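Local coordinates for probable porin (Pseudomonas aeruginosa, PDB 4FSO), which probably acts as an outer-membrane porin, a beta-barrel channel through which small solutes would cross the outer membrane, at residues Met126-Gly134 with Leu291-Tyr301. Numbering follows the deposited sequence.
Sequences MPLLKYNDG and LDGSNPYLANY
Leu291 reaches Leu129 with one methyl, its CD1 lying 3.6 Å from CD1 of Leu129, and the two side chains cross at about a right angle. A type II turn from Leu291 to Ser294 then brings the chain round, with Gly293 as its third residue, whose O accepts a hydrogen bond from Asn132 N above the carbonyl plane; Thr139 also bonds this oxygen. Ser294 bends back, its OG 2.6 Å from Leu291 O and on a lone pair of that carbonyl, while its CB rests 3.6 Å from Leu129 CD2. Asn295 N gives a rather long bond of 3.2 Å to Lys130 O, and one water takes up Asn295 O and Lys130 N, bridging the backbones. At Tyr297, CG anti to the backbone N (chi1 -167°) carries the ring to Pro127 at CD2 and Lys130 at CD1. Pro127 runs alongside, CB 3.9 Å from Tyr297 CD2, while the bent lysine chain passes obliquely by CD1 and CE1, its CG 3.7 Å from Tyr297 CD1. Arg242 adds a cation-pi contact. The short strand 129-131 thus meets the weakly bonded strand 294-295 antiparallel, near the centre of the chain, consistent with the inward-folded loops that narrow the channel in OprD-family barrels.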
# COMPACT_ATOMS: atom_id res chain seq x y z
N MET A 126 2.53 2.60 -6.15
CA MET A 126 2.41 1.89 -7.42
C MET A 126 2.44 0.37 -7.17
O MET A 126 2.92 -0.06 -6.13
CB MET A 126 3.55 2.32 -8.36
CG MET A 126 4.94 2.31 -7.71
SD MET A 126 6.25 2.03 -8.91
CE MET A 126 5.60 0.55 -9.78
N PRO A 127 1.95 -0.45 -8.12
CA PRO A 127 1.85 -1.91 -7.90
C PRO A 127 3.11 -2.63 -7.40
O PRO A 127 2.98 -3.55 -6.59
CB PRO A 127 1.43 -2.44 -9.29
CG PRO A 127 0.60 -1.32 -9.83
CD PRO A 127 1.38 -0.08 -9.43
N LEU A 128 4.29 -2.23 -7.86
CA LEU A 128 5.53 -2.87 -7.42
C LEU A 128 6.00 -2.31 -6.06
O LEU A 128 6.80 -2.94 -5.35
CB LEU A 128 6.60 -2.76 -8.52
CG LEU A 128 6.67 -3.80 -9.66
CD1 LEU A 128 5.36 -4.44 -10.02
CD2 LEU A 128 7.25 -3.18 -10.91
N LEU A 129 5.49 -1.14 -5.69
CA LEU A 129 5.80 -0.52 -4.39
C LEU A 129 4.64 0.38 -3.88
O LEU A 129 4.51 1.55 -4.27
CB LEU A 129 7.12 0.27 -4.47
CG LEU A 129 7.96 0.53 -3.19
CD1 LEU A 129 9.11 1.49 -3.47
CD2 LEU A 129 7.16 1.05 -1.99
N LYS A 130 3.79 -0.17 -3.02
CA LYS A 130 2.77 0.64 -2.33
C LYS A 130 3.46 1.14 -1.10
O LYS A 130 3.84 0.32 -0.27
CB LYS A 130 1.58 -0.21 -1.85
CG LYS A 130 0.70 -0.77 -2.93
CD LYS A 130 0.22 0.32 -3.87
CE LYS A 130 -1.03 1.06 -3.39
NZ LYS A 130 -1.59 1.91 -4.50
N TYR A 131 3.62 2.44 -0.93
CA TYR A 131 4.23 2.90 0.31
C TYR A 131 3.25 2.58 1.45
O TYR A 131 1.99 2.62 1.29
CB TYR A 131 4.59 4.38 0.29
CG TYR A 131 3.44 5.29 0.67
CD1 TYR A 131 2.30 5.36 -0.13
CD2 TYR A 131 3.49 6.07 1.82
CE1 TYR A 131 1.25 6.18 0.21
CE2 TYR A 131 2.44 6.90 2.17
CZ TYR A 131 1.33 6.94 1.35
OH TYR A 131 0.25 7.75 1.66
N ASN A 132 3.83 2.19 2.58
CA ASN A 132 3.05 1.77 3.73
C ASN A 132 2.64 2.96 4.58
O ASN A 132 3.45 3.84 4.89
CB ASN A 132 3.82 0.74 4.55
CG ASN A 132 2.96 0.07 5.62
OD1 ASN A 132 1.72 0.16 5.59
ND2 ASN A 132 3.61 -0.61 6.56
N ASP A 133 1.36 2.97 4.95
CA ASP A 133 0.74 4.08 5.67
C ASP A 133 0.37 3.70 7.11
O ASP A 133 -0.36 4.42 7.78
CB ASP A 133 -0.52 4.54 4.91
CG ASP A 133 -0.96 3.52 3.84
OD1 ASP A 133 -0.88 2.30 4.10
OD2 ASP A 133 -1.39 3.95 2.74
N GLY A 134 0.89 2.56 7.56
CA GLY A 134 0.40 1.92 8.77
C GLY A 134 1.23 2.09 10.03
O GLY A 134 0.95 1.43 11.03
N LEU A 291 9.11 -5.00 -1.00
CA LEU A 291 10.03 -4.14 -0.24
C LEU A 291 9.60 -3.88 1.21
O LEU A 291 8.41 -3.66 1.50
CB LEU A 291 10.21 -2.80 -0.95
CG LEU A 291 10.75 -2.93 -2.36
CD1 LEU A 291 11.05 -1.55 -2.94
CD2 LEU A 291 11.99 -3.86 -2.37
N ASP A 292 10.57 -3.94 2.11
CA ASP A 292 10.37 -3.45 3.46
C ASP A 292 9.95 -1.97 3.36
O ASP A 292 10.57 -1.19 2.64
CB ASP A 292 11.67 -3.58 4.24
CG ASP A 292 11.44 -3.70 5.72
OD1 ASP A 292 10.32 -3.44 6.17
OD2 ASP A 292 12.39 -4.07 6.45
N GLY A 293 8.89 -1.61 4.07
CA GLY A 293 8.33 -0.28 3.96
C GLY A 293 7.24 -0.19 2.92
O GLY A 293 6.81 0.90 2.53
N SER A 294 6.79 -1.34 2.44
CA SER A 294 5.67 -1.39 1.52
C SER A 294 4.65 -2.42 1.97
O SER A 294 4.86 -3.16 2.93
CB SER A 294 6.14 -1.71 0.09
OG SER A 294 6.46 -3.08 -0.06
N ASN A 295 3.53 -2.46 1.26
CA ASN A 295 2.56 -3.53 1.42
C ASN A 295 2.44 -4.22 0.09
O ASN A 295 2.50 -3.56 -0.95
CB ASN A 295 1.19 -2.99 1.83
CG ASN A 295 1.26 -1.98 2.96
OD1 ASN A 295 1.98 -2.18 3.95
ND2 ASN A 295 0.52 -0.87 2.81
N PRO A 296 2.25 -5.54 0.11
CA PRO A 296 2.00 -6.19 -1.18
C PRO A 296 0.61 -5.77 -1.68
O PRO A 296 -0.36 -5.73 -0.93
CB PRO A 296 2.05 -7.67 -0.84
CG PRO A 296 1.61 -7.74 0.60
CD PRO A 296 2.10 -6.48 1.24
N TYR A 297 0.55 -5.44 -2.95
CA TYR A 297 -0.66 -4.93 -3.57
C TYR A 297 -1.61 -6.07 -3.94
O TYR A 297 -1.82 -6.37 -5.11
CB TYR A 297 -0.25 -4.17 -4.81
CG TYR A 297 -1.29 -3.30 -5.45
CD1 TYR A 297 -2.09 -2.47 -4.69
CD2 TYR A 297 -1.43 -3.29 -6.83
CE1 TYR A 297 -3.04 -1.67 -5.29
CE2 TYR A 297 -2.37 -2.49 -7.44
CZ TYR A 297 -3.17 -1.68 -6.67
OH TYR A 297 -4.10 -0.87 -7.30
N LEU A 298 -2.16 -6.73 -2.92
CA LEU A 298 -3.02 -7.89 -3.15
C LEU A 298 -4.39 -7.69 -2.52
O LEU A 298 -4.52 -6.96 -1.55
CB LEU A 298 -2.36 -9.15 -2.59
CG LEU A 298 -1.05 -9.56 -3.26
CD1 LEU A 298 -0.26 -10.52 -2.36
CD2 LEU A 298 -1.33 -10.21 -4.66
N ALA A 299 -5.41 -8.35 -3.07
CA ALA A 299 -6.78 -8.29 -2.56
C ALA A 299 -6.92 -8.68 -1.10
O ALA A 299 -7.77 -8.13 -0.38
CB ALA A 299 -7.70 -9.14 -3.41
N ASN A 300 -6.13 -9.66 -0.67
CA ASN A 300 -6.19 -10.12 0.72
C ASN A 300 -5.10 -9.55 1.63
O ASN A 300 -4.73 -10.15 2.64
CB ASN A 300 -6.27 -11.65 0.81
CG ASN A 300 -7.50 -12.21 0.12
OD1 ASN A 300 -8.37 -11.46 -0.31
ND2 ASN A 300 -7.57 -13.54 0.01
N TYR A 301 -4.57 -8.39 1.27
CA TYR A 301 -3.72 -7.68 2.22
C TYR A 301 -4.59 -7.05 3.30
O TYR A 301 -5.34 -6.12 3.04
CB TYR A 301 -2.86 -6.60 1.59
CG TYR A 301 -2.11 -5.84 2.66
CD1 TYR A 301 -1.20 -6.50 3.49
CD2 TYR A 301 -2.34 -4.49 2.89
CE1 TYR A 301 -0.53 -5.83 4.50
CE2 TYR A 301 -1.66 -3.81 3.89
CZ TYR A 301 -0.75 -4.48 4.69
OH TYR A 301 -0.07 -3.79 5.70
O HOH W 1 4.52 -3.33 -2.74